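Local structure of glycoside hydrolase family 31 (Trueperella pyogenes, 5I0F) at residues M1-P6 and S16-Y21; G34-G39 and D88-W93; M588-E593 and D603-N608. The protein degrades cycloalternan, a cyclic glucose oligosaccharide, probably by the retaining mechanism of family 31, which passes through a covalent glycosyl-enzyme intermediate. All coordinates share one frame; numbering follows the deposited sequence.

Interactions 1 and 2 belong together in the N-terminal antiparallel sheet. Their centres are about 9 Å apart, and strand 31-37 is common ground. Strands 2-3 and 20-21 of interaction 1 both pair with strand 31-37, which in interaction 2 pairs with strand 91-97. The two contacts touch: His-4 ND1 lies 2.7 Å from Gly-34 O, and Thr-3 N lies 2.7 Å from Thr-36 O. Interaction 3 is in the TIM barrel, its centre about 44 Å from those of the other two. Along the chain the three follow in series. The first two thus help join strands of the N-terminal sheet, while the third stands beside the bound sugars.

Interaction 1 (M1-P6 and S16-Y21); sequences MITHRP and SLDQLY
Arg-5 and Asp-18 join the N-terminal segment 1-6 to segment 16-21 through both side chains and backbone. Arg-5 CB passes Asp-18 OD2 at 4.2 Å, and CG and CD pass it at 4.0 Å. A bend at chi3 (-67°) then places Arg-5 NE 2.9 Å from Asp-18 OD2. Arg-5 NH2 comes to 3.1 Å from the same Asp-18 OD2. The guanidinium therefore grips side-on with two nitrogens, and both bonds fall on one oxygen. NH2 meets the syn lone pair of Asp-18 OD2, which lies in the guanidinium plane. NE also comes from the syn side but is tilted from the carboxylate plane. The two flat groups are turned 69° against each other. Asp-18 OD1 is held separately: Ser-16 OG donates to it at 2.7 Å, nearly along its C-O axis. Ser-16 OG also bonds to Ile-9 N.

The backbones meet beside this salt bridge. Arg-5 N donates to Asp-18 O at 2.8 Å. Leu-20 N donates to Pro-6 O at 3.1 Å. Between them, Gln-19 CA makes a C-H...O contact with Arg-5 O. His-4 CE1 lies 4.0 Å from Leu-20 CD2, which sits at the ring edge, and the two side chains cross at about a right angle. The polar ends of His-4 bond elsewhere, ND1 to Gly-34 O and NE2 to Tyr-107 OH. Gln-19 braces its own segment, with OE1 taking Ser-16 N and NE2 giving to Leu-20 O.

Strands 2-3 and 20-21 both pair with strand 31-37 of the N-terminal antiparallel sheet. Both carboxylate oxygens of the buried Asp-18 thus have donors. Together the arginine and the serine hydroxyl would be expected to keep it ionised and fix its rotation, tying the chain start to the turn before strand 20-21.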
loop_
_atom_site.group_PDB
_atom_site.type_symbol
_atom_site.label_atom_id
_atom_site.label_comp_id
_atom_site.label_asym_id
_atom_site.label_seq_id
_atom_site.Cartn_x
_atom_site.Cartn_y
_atom_site.Cartn_z
ATOM N N MET A 1 -8.201 -5.997 36.183
ATOM C CA MET A 1 -8.672 -4.756 35.519
ATOM C C MET A 1 -9.507 -5.153 34.309
ATOM O O MET A 1 -9.154 -6.088 33.584
ATOM C CB MET A 1 -7.489 -3.881 35.064
ATOM C CG MET A 1 -7.917 -2.562 34.431
ATOM S SD MET A 1 -6.592 -1.602 33.683
ATOM C CE MET A 1 -5.921 -2.714 32.436
ATOM N N ILE A 2 -10.597 -4.413 34.106
ATOM C CA ILE A 2 -11.501 -4.586 32.964
ATOM C C ILE A 2 -11.111 -3.579 31.891
ATOM O O ILE A 2 -10.902 -2.398 32.188
ATOM C CB ILE A 2 -12.974 -4.351 33.372
ATOM C CG1 ILE A 2 -13.390 -5.338 34.477
ATOM C CG2 ILE A 2 -13.887 -4.465 32.154
ATOM C CD1 ILE A 2 -14.772 -5.067 35.073
ATOM N N THR A 3 -10.987 -4.053 30.651
ATOM C CA THR A 3 -10.726 -3.187 29.513
ATOM C C THR A 3 -11.922 -3.181 28.564
ATOM O O THR A 3 -12.392 -4.229 28.114
ATOM C CB THR A 3 -9.456 -3.640 28.756
ATOM O OG1 THR A 3 -8.349 -3.603 29.653
ATOM C CG2 THR A 3 -9.144 -2.735 27.563
ATOM N N HIS A 4 -12.406 -1.984 28.278
ATOM C CA HIS A 4 -13.380 -1.774 27.228
ATOM C C HIS A 4 -12.978 -0.525 26.470
ATOM O O HIS A 4 -12.770 0.514 27.064
ATOM C CB HIS A 4 -14.779 -1.608 27.796
ATOM C CG HIS A 4 -15.806 -1.267 26.764
ATOM N ND1 HIS A 4 -16.338 -2.205 25.910
ATOM C CD2 HIS A 4 -16.379 -0.086 26.433
ATOM C CE1 HIS A 4 -17.223 -1.626 25.120
ATOM N NE2 HIS A 4 -17.265 -0.340 25.417
ATOM N N ARG A 5 -12.822 -0.667 25.156
ATOM C CA ARG A 5 -12.569 0.459 24.254
ATOM C C ARG A 5 -13.660 0.386 23.200
ATOM O O ARG A 5 -13.678 -0.556 22.422
ATOM C CB ARG A 5 -11.221 0.298 23.554
ATOM C CG ARG A 5 -9.993 0.423 24.449
ATOM C CD ARG A 5 -8.715 0.225 23.632
ATOM N NE ARG A 5 -8.585 -1.148 23.141
ATOM C CZ ARG A 5 -7.550 -1.624 22.446
ATOM N NH1 ARG A 5 -6.518 -0.848 22.129
ATOM N NH2 ARG A 5 -7.543 -2.902 22.068
ATOM N N PRO A 6 -14.582 1.358 23.169
ATOM C CA PRO A 6 -15.725 1.281 22.255
ATOM C C PRO A 6 -15.367 0.967 20.790
ATOM O O PRO A 6 -16.098 0.260 20.122
ATOM C CB PRO A 6 -16.324 2.687 22.352
ATOM C CG PRO A 6 -15.987 3.142 23.715
ATOM C CD PRO A 6 -14.619 2.600 23.978
ATOM N N SER A 16 -11.683 -6.360 17.835
ATOM C CA SER A 16 -11.083 -6.918 19.051
ATOM C C SER A 16 -12.180 -7.366 20.028
ATOM O O SER A 16 -13.368 -7.093 19.825
ATOM C CB SER A 16 -10.120 -5.906 19.701
ATOM O OG SER A 16 -10.661 -4.607 19.767
ATOM N N LEU A 17 -11.776 -8.047 21.096
ATOM C CA LEU A 17 -12.727 -8.596 22.065
ATOM C C LEU A 17 -13.279 -7.582 23.078
ATOM O O LEU A 17 -14.139 -7.932 23.894
ATOM C CB LEU A 17 -12.066 -9.758 22.822
ATOM C CG LEU A 17 -11.731 -10.975 21.971
ATOM C CD1 LEU A 17 -10.903 -11.975 22.766
ATOM C CD2 LEU A 17 -12.995 -11.635 21.440
ATOM N N ASP A 18 -12.795 -6.348 23.035
ATOM C CA ASP A 18 -13.079 -5.336 24.060
ATOM C C ASP A 18 -13.904 -4.137 23.538
ATOM O O ASP A 18 -13.856 -3.058 24.127
ATOM C CB ASP A 18 -11.737 -4.837 24.644
ATOM C CG ASP A 18 -10.847 -4.172 23.597
ATOM O OD1 ASP A 18 -11.183 -4.223 22.383
ATOM O OD2 ASP A 18 -9.813 -3.596 23.990
ATOM N N GLN A 19 -14.660 -4.326 22.449
ATOM C CA GLN A 19 -15.319 -3.214 21.757
ATOM C C GLN A 19 -16.824 -3.374 21.594
ATOM O O GLN A 19 -17.382 -4.420 21.902
ATOM C CB GLN A 19 -14.675 -2.954 20.397
ATOM C CG GLN A 19 -14.880 -4.028 19.343
ATOM C CD GLN A 19 -14.333 -3.567 18.003
ATOM O OE1 GLN A 19 -13.153 -3.779 17.677
ATOM N NE2 GLN A 19 -15.164 -2.857 17.259
ATOM N N LEU A 20 -17.453 -2.295 21.130
ATOM C CA LEU A 20 -18.795 -2.351 20.579
ATOM C C LEU A 20 -18.768 -2.756 19.097
ATOM O O LEU A 20 -17.866 -2.344 18.365
ATOM C CB LEU A 20 -19.461 -0.991 20.682
ATOM C CG LEU A 20 -19.681 -0.425 22.077
ATOM C CD1 LEU A 20 -20.355 0.937 21.966
ATOM C CD2 LEU A 20 -20.515 -1.381 22.899
ATOM N N TYR A 21 -19.764 -3.526 18.672
ATOM C CA TYR A 21 -19.966 -3.851 17.247
ATOM C C TYR A 21 -21.457 -3.760 16.881
ATOM O O TYR A 21 -22.250 -4.557 17.390
ATOM C CB TYR A 21 -19.436 -5.237 16.884
ATOM C CG TYR A 21 -19.519 -5.451 15.382
ATOM C CD1 TYR A 21 -18.700 -4.717 14.519
ATOM C CD2 TYR A 21 -20.476 -6.300 14.817
ATOM C CE1 TYR A 21 -18.785 -4.864 13.137
ATOM C CE2 TYR A 21 -20.566 -6.455 13.427
ATOM C CZ TYR A 21 -19.712 -5.733 12.601
ATOM O OH TYR A 21 -19.776 -5.864 11.232
#

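Interaction 2 (G34-G39 and D88-W93); sequences GATTSG and DADNGW
Ala-35 and Trp-93 form an antiparallel hydrogen-bonded pair, part of a register that runs on through Thr-36 with Gly-92 and Thr-37 with Asn-91, the strand directions lying 149° apart. Ala-35 N donates to Trp-93 O at 3.1 Å. Trp-93 N returns a bond to Ala-35 O at 2.8 Å. Thr-37 N gives the third bond, to Asn-91 O at 3.2 Å. Thr-36 and Gly-92 are the non-hydrogen-bonded pair between, and there Thr-36 CA makes a C-H...O contact with Asn-91 O.

The side chains of Ala-35, Thr-37, Asn-91 and Trp-93 share one face of the sheet. Thr-37 OG1 lies at the edge of the indole, near its plane, 3.7 Å from Trp-93 NE1. Thr-37 CG2 is 4.0 Å from Trp-93 NE1. A water links OG1 and NE1 weakly, donating to the first and accepting from the second. Thr-37 OG1 lies between the backbone N and the carbonyl carbon (chi1 58°). From there it donates to Gly-39 O at 2.8 Å, which closes the turn after the strand. Thr-37 OG1 also touches Asn-91 CB at 3.5 Å. On the other face, Thr-36 CG2 lies over Gly-92 CA at 4.1 Å.

Met-44 of strand 41-49 packs on Ala-35, Thr-37 and Trp-93, and Met-59 and Pro-61 of strand 54-62 also cover Trp-93. Strands 31-37 and 91-97 are neighbours in a curled antiparallel sheet, consistent with a beta-sandwich-like N-terminal domain of the 1,3-alpha-isomaltosidase-like family.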
loop_
_atom_site.group_PDB
_atom_site.type_symbol
_atom_site.label_atom_id
_atom_site.label_comp_id
_atom_site.label_asym_id
_atom_site.label_seq_id
_atom_site.Cartn_x
_atom_site.Cartn_y
_atom_site.Cartn_z
ATOM N N GLY A 34 -18.470 -6.050 23.946
ATOM C CA GLY A 34 -17.307 -6.809 24.404
ATOM C C GLY A 34 -16.474 -6.100 25.469
ATOM O O GLY A 34 -16.363 -4.878 25.474
ATOM N N ALA A 35 -15.903 -6.885 26.376
ATOM C CA ALA A 35 -14.930 -6.398 27.364
ATOM C C ALA A 35 -13.967 -7.523 27.674
ATOM O O ALA A 35 -14.312 -8.690 27.507
ATOM C CB ALA A 35 -15.635 -5.924 28.633
ATOM N N THR A 36 -12.754 -7.175 28.095
ATOM C CA THR A 36 -11.791 -8.155 28.544
ATOM C C THR A 36 -11.388 -7.878 30.003
ATOM O O THR A 36 -11.504 -6.749 30.501
ATOM C CB THR A 36 -10.521 -8.180 27.673
ATOM O OG1 THR A 36 -9.844 -6.927 27.784
ATOM C CG2 THR A 36 -10.865 -8.444 26.207
ATOM N N THR A 37 -10.941 -8.937 30.662
ATOM C CA THR A 37 -10.387 -8.873 31.997
ATOM C C THR A 37 -8.908 -9.270 31.944
ATOM O O THR A 37 -8.536 -10.200 31.225
ATOM C CB THR A 37 -11.157 -9.801 32.950
ATOM O OG1 THR A 37 -11.118 -11.146 32.456
ATOM C CG2 THR A 37 -12.611 -9.375 33.037
ATOM N N SER A 38 -8.083 -8.546 32.702
ATOM C CA SER A 38 -6.638 -8.793 32.766
ATOM C C SER A 38 -6.323 -10.106 33.464
ATOM O O SER A 38 -5.376 -10.801 33.096
ATOM C CB SER A 38 -5.910 -7.646 33.485
ATOM O OG SER A 38 -6.279 -7.567 34.855
ATOM N N GLY A 39 -7.099 -10.430 34.493
ATOM C CA GLY A 39 -6.995 -11.706 35.161
ATOM C C GLY A 39 -8.171 -12.593 34.832
ATOM O O GLY A 39 -9.120 -12.169 34.166
ATOM N N ASP A 88 -4.557 -16.700 23.504
ATOM C CA ASP A 88 -4.782 -15.315 23.917
ATOM C C ASP A 88 -4.709 -15.202 25.460
ATOM O O ASP A 88 -5.400 -15.931 26.184
ATOM C CB ASP A 88 -6.148 -14.840 23.375
ATOM C CG ASP A 88 -6.520 -13.422 23.808
ATOM O OD1 ASP A 88 -5.621 -12.567 23.957
ATOM O OD2 ASP A 88 -7.733 -13.156 23.984
ATOM N N ALA A 89 -3.844 -14.309 25.945
ATOM C CA ALA A 89 -3.724 -14.029 27.378
ATOM C C ALA A 89 -4.951 -13.289 27.920
ATOM O O ALA A 89 -5.287 -13.445 29.088
ATOM C CB ALA A 89 -2.459 -13.231 27.663
ATOM N N ASP A 90 -5.598 -12.478 27.073
ATOM C CA ASP A 90 -6.847 -11.784 27.436
ATOM C C ASP A 90 -8.036 -12.741 27.469
ATOM O O ASP A 90 -8.092 -13.727 26.734
ATOM C CB ASP A 90 -7.172 -10.628 26.471
ATOM C CG ASP A 90 -6.323 -9.380 26.715
ATOM O OD1 ASP A 90 -5.900 -9.123 27.869
ATOM O OD2 ASP A 90 -6.100 -8.635 25.734
ATOM N N ASN A 91 -8.975 -12.422 28.345
ATOM C CA ASN A 91 -10.168 -13.206 28.557
ATOM C C ASN A 91 -11.325 -12.339 28.113
ATOM O O ASN A 91 -11.678 -11.373 28.788
ATOM C CB ASN A 91 -10.276 -13.573 30.029
ATOM C CG ASN A 91 -9.042 -14.307 30.532
ATOM O OD1 ASN A 91 -8.275 -13.775 31.339
ATOM N ND2 ASN A 91 -8.822 -15.513 30.015
ATOM N N GLY A 92 -11.870 -12.662 26.945
ATOM C CA GLY A 92 -12.988 -11.940 26.381
ATOM C C GLY A 92 -14.312 -12.364 26.988
ATOM O O GLY A 92 -14.528 -13.545 27.268
ATOM N N TRP A 93 -15.188 -11.379 27.177
ATOM C CA TRP A 93 -16.571 -11.580 27.597
ATOM C C TRP A 93 -17.466 -10.805 26.643
ATOM O O TRP A 93 -17.053 -9.765 26.123
ATOM C CB TRP A 93 -16.746 -11.043 29.013
ATOM C CG TRP A 93 -16.001 -11.827 30.031
ATOM C CD1 TRP A 93 -14.682 -11.679 30.398
ATOM C CD2 TRP A 93 -16.530 -12.870 30.849
ATOM N NE1 TRP A 93 -14.369 -12.564 31.387
ATOM C CE2 TRP A 93 -15.481 -13.314 31.685
ATOM C CE3 TRP A 93 -17.796 -13.467 30.967
ATOM C CZ2 TRP A 93 -15.657 -14.335 32.615
ATOM C CZ3 TRP A 93 -17.965 -14.496 31.891
ATOM C CH2 TRP A 93 -16.904 -14.918 32.693
HETATM O O HOH W 1 -11.833 -14.358 32.897
#

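Interaction 3 (M588-E593 and D603-N608); sequences MQYHSE and DRTPWN. With BGC (beta-D-glucopyranose), chain C; GLC (alpha-D-glucopyranose), chain B; GLC (alpha-D-glucopyranose), chain D.
Tyr-590 lays one ring face against the backbone of Arg-604 and Thr-605. Thr-605 CA sits 4.3 Å from the ring centroid, a CH-pi contact, displaced toward the rim. Arg-604 O lies over the same face, 3.5 Å from Tyr-590 CD1. Thr-605 CG2 touches Tyr-590 OH at 3.4 Å. That hydroxyl bonds to His-317. Arg-604 runs its CB, CG and CD past His-591 O, each at 3.5 Å. No direct hydrogen bond joins the segments. One water does, bonded to Ser-592 OG and accepting from Arg-604 N.

His-591 and Glu-593 of segment 588-593 reach the bound sugars. His-591 NE2 bonds to O3 and O4 of the beta-glucose, each at 2.9 Å. Glu-593 OE2 accepts from O2 of a chain D glucose at 2.8 Å and also bonds to Tyr-200. Further out, the Arg-604 guanidinium bonds to Arg-602 O, Gly-564 O and Ser-535 OG. Thr-605 is the N-cap of helix 606-613, with OG1 accepting from Asn-608 N.

Strand 587-590 is the eighth of the parallel barrel and lies beside strand 297-300. Helices 572-583 and 617-646 pack against Met-588 and Pro-606.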
loop_
_atom_site.group_PDB
_atom_site.type_symbol
_atom_site.label_atom_id
_atom_site.label_comp_id
_atom_site.label_asym_id
_atom_site.label_seq_id
_atom_site.Cartn_x
_atom_site.Cartn_y
_atom_site.Cartn_z
ATOM N N MET A 588 11.441 -2.073 -13.376
ATOM C CA MET A 588 11.789 -3.485 -13.524
ATOM C C MET A 588 12.728 -3.881 -12.384
ATOM O O MET A 588 13.847 -3.354 -12.286
ATOM C CB MET A 588 12.464 -3.708 -14.883
ATOM C CG MET A 588 12.842 -5.155 -15.134
ATOM S SD MET A 588 13.842 -5.305 -16.629
ATOM C CE MET A 588 13.861 -7.092 -16.764
ATOM N N GLN A 589 12.295 -4.816 -11.543
ATOM C CA GLN A 589 12.992 -5.124 -10.310
ATOM C C GLN A 589 12.749 -6.546 -9.847
ATOM O O GLN A 589 11.601 -7.013 -9.838
ATOM C CB GLN A 589 12.493 -4.158 -9.218
ATOM C CG GLN A 589 13.114 -4.314 -7.829
ATOM C CD GLN A 589 12.145 -4.735 -6.719
ATOM O OE1 GLN A 589 12.396 -4.481 -5.542
ATOM N NE2 GLN A 589 11.034 -5.375 -7.087
ATOM N N TYR A 590 13.810 -7.215 -9.417
ATOM C CA TYR A 590 13.671 -8.510 -8.710
ATOM C C TYR A 590 14.023 -8.324 -7.233
ATOM O O TYR A 590 14.809 -7.453 -6.878
ATOM C CB TYR A 590 14.478 -9.627 -9.379
ATOM C CG TYR A 590 15.987 -9.556 -9.199
ATOM C CD1 TYR A 590 16.589 -9.991 -8.012
ATOM C CD2 TYR A 590 16.819 -9.094 -10.236
ATOM C CE1 TYR A 590 17.973 -9.939 -7.853
ATOM C CE2 TYR A 590 18.198 -9.048 -10.088
ATOM C CZ TYR A 590 18.776 -9.466 -8.905
ATOM O OH TYR A 590 20.145 -9.421 -8.770
ATOM N N HIS A 591 13.439 -9.169 -6.391
ATOM C CA HIS A 591 13.549 -9.040 -4.936
ATOM C C HIS A 591 13.275 -10.383 -4.258
ATOM O O HIS A 591 12.611 -11.251 -4.822
ATOM C CB HIS A 591 12.579 -7.941 -4.459
ATOM C CG HIS A 591 12.607 -7.665 -2.984
ATOM N ND1 HIS A 591 13.775 -7.500 -2.274
ATOM C CD2 HIS A 591 11.601 -7.454 -2.099
ATOM C CE1 HIS A 591 13.485 -7.278 -0.999
ATOM N NE2 HIS A 591 12.169 -7.234 -0.869
ATOM N N SER A 592 13.788 -10.546 -3.051
ATOM C CA SER A 592 13.515 -11.732 -2.240
ATOM C C SER A 592 13.340 -11.414 -0.757
ATOM O O SER A 592 14.076 -10.606 -0.160
ATOM C CB SER A 592 14.626 -12.770 -2.398
ATOM O OG SER A 592 15.901 -12.259 -2.017
ATOM N N GLU A 593 12.380 -12.098 -0.166
ATOM C CA GLU A 593 12.058 -11.935 1.248
ATOM C C GLU A 593 13.100 -12.601 2.154
ATOM O O GLU A 593 13.704 -13.606 1.793
ATOM C CB GLU A 593 10.676 -12.564 1.507
ATOM C CG GLU A 593 10.101 -12.312 2.899
ATOM C CD GLU A 593 8.686 -12.851 3.040
ATOM O OE1 GLU A 593 8.411 -13.959 2.560
ATOM O OE2 GLU A 593 7.835 -12.162 3.636
ATOM N N ASP A 603 17.315 -16.040 -3.162
ATOM C CA ASP A 603 17.474 -14.909 -4.070
ATOM C C ASP A 603 16.692 -15.159 -5.372
ATOM O O ASP A 603 16.666 -16.298 -5.864
ATOM C CB ASP A 603 18.956 -14.666 -4.435
ATOM C CG ASP A 603 19.849 -14.314 -3.224
ATOM O OD1 ASP A 603 19.336 -14.212 -2.065
ATOM O OD2 ASP A 603 21.077 -14.102 -3.447
ATOM N N ARG A 604 16.116 -14.082 -5.927
ATOM C CA ARG A 604 15.458 -14.089 -7.228
ATOM C C ARG A 604 16.391 -13.624 -8.349
ATOM O O ARG A 604 15.948 -13.117 -9.400
ATOM C CB ARG A 604 14.179 -13.252 -7.202
ATOM C CG ARG A 604 12.926 -14.066 -6.897
ATOM C CD ARG A 604 12.955 -14.656 -5.500
ATOM N NE ARG A 604 11.633 -15.152 -5.140
ATOM C CZ ARG A 604 11.352 -16.038 -4.181
ATOM N NH1 ARG A 604 12.309 -16.609 -3.436
ATOM N NH2 ARG A 604 10.093 -16.373 -3.979
ATOM N N THR A 605 17.685 -13.812 -8.129
ATOM C CA THR A 605 18.664 -13.590 -9.187
ATOM C C THR A 605 18.487 -14.640 -10.286
ATOM O O THR A 605 18.062 -15.746 -10.011
ATOM C CB THR A 605 20.089 -13.710 -8.662
ATOM O OG1 THR A 605 20.257 -15.002 -8.042
ATOM C CG2 THR A 605 20.393 -12.590 -7.655
ATOM N N PRO A 606 18.850 -14.309 -11.531
ATOM C CA PRO A 606 18.687 -15.284 -12.600
ATOM C C PRO A 606 19.457 -16.574 -12.368
ATOM O O PRO A 606 18.939 -17.673 -12.638
ATOM C CB PRO A 606 19.203 -14.524 -13.829
ATOM C CG PRO A 606 18.904 -13.091 -13.533
ATOM C CD PRO A 606 19.143 -12.956 -12.054
ATOM N N TRP A 607 20.655 -16.434 -11.804
ATOM C CA TRP A 607 21.542 -17.575 -11.487
ATOM C C TRP A 607 21.034 -18.450 -10.342
ATOM O O TRP A 607 21.104 -19.682 -10.447
ATOM C CB TRP A 607 23.018 -17.138 -11.247
ATOM C CG TRP A 607 23.201 -15.839 -10.523
ATOM C CD1 TRP A 607 23.390 -15.661 -9.187
ATOM C CD2 TRP A 607 23.153 -14.535 -11.099
ATOM N NE1 TRP A 607 23.469 -14.330 -8.900
ATOM C CE2 TRP A 607 23.341 -13.615 -10.061
ATOM C CE3 TRP A 607 23.006 -14.059 -12.406
ATOM C CZ2 TRP A 607 23.358 -12.242 -10.280
ATOM C CZ3 TRP A 607 23.024 -12.718 -12.628
ATOM C CH2 TRP A 607 23.214 -11.817 -11.572
ATOM N N ASN A 608 20.543 -17.856 -9.249
ATOM C CA ASN A 608 19.985 -18.688 -8.171
ATOM C C ASN A 608 18.723 -19.434 -8.615
ATOM O O ASN A 608 18.575 -20.646 -8.355
ATOM C CB ASN A 608 19.687 -17.897 -6.902
ATOM C CG ASN A 608 19.330 -18.809 -5.742
ATOM O OD1 ASN A 608 20.081 -19.744 -5.427
ATOM N ND2 ASN A 608 18.169 -18.586 -5.133
HETATM C C2 BGC C . 8.656 -4.970 2.167
HETATM C C3 BGC C . 9.596 -6.074 1.649
HETATM C C4 BGC C . 10.891 -6.049 2.454
HETATM C C5 BGC C . 10.607 -6.163 3.960
HETATM C C6 BGC C . 11.899 -5.929 4.732
HETATM C C1 BGC C . 8.959 -4.319 3.541
HETATM O O2 BGC C . 7.297 -4.941 1.688
HETATM O O3 BGC C . 9.847 -5.895 0.253
HETATM O O4 BGC C . 11.761 -7.119 2.038
HETATM O O5 BGC C . 9.592 -5.245 4.442
HETATM O O6 BGC C . 11.726 -6.246 6.117
HETATM C C1 GLC B . 6.911 -13.965 7.875
HETATM C C2 GLC B . 7.850 -14.500 6.799
HETATM C C3 GLC B . 9.265 -13.961 7.007
HETATM C C4 GLC B . 9.263 -12.433 7.086
HETATM C C5 GLC B . 8.300 -12.000 8.201
HETATM C C6 GLC B . 8.181 -10.491 8.439
HETATM O O1 GLC B . 7.284 -14.496 9.153
HETATM O O2 GLC B . 7.864 -15.934 6.842
HETATM O O3 GLC B . 10.089 -14.431 5.937
HETATM O O4 GLC B . 10.576 -11.929 7.356
HETATM O O5 GLC B . 6.992 -12.539 7.913
HETATM O O6 GLC B . 8.186 -9.711 7.227
HETATM C C1 GLC D . 6.999 -9.875 6.418
HETATM C C2 GLC D . 7.223 -9.168 5.079
HETATM C C3 GLC D . 7.196 -7.656 5.259
HETATM C C4 GLC D . 5.875 -7.244 5.889
HETATM C C5 GLC D . 5.760 -7.971 7.232
HETATM C C6 GLC D . 4.487 -7.630 7.989
HETATM O O2 GLC D . 8.465 -9.599 4.515
HETATM O O3 GLC D . 7.357 -7.020 3.981
HETATM O O4 GLC D . 5.820 -5.812 6.047
HETATM O O5 GLC D . 5.804 -9.398 7.043
HETATM O O6 GLC D . 3.324 -8.207 7.373
HETATM O O HOH W 2 16.968 -11.672 -4.502
#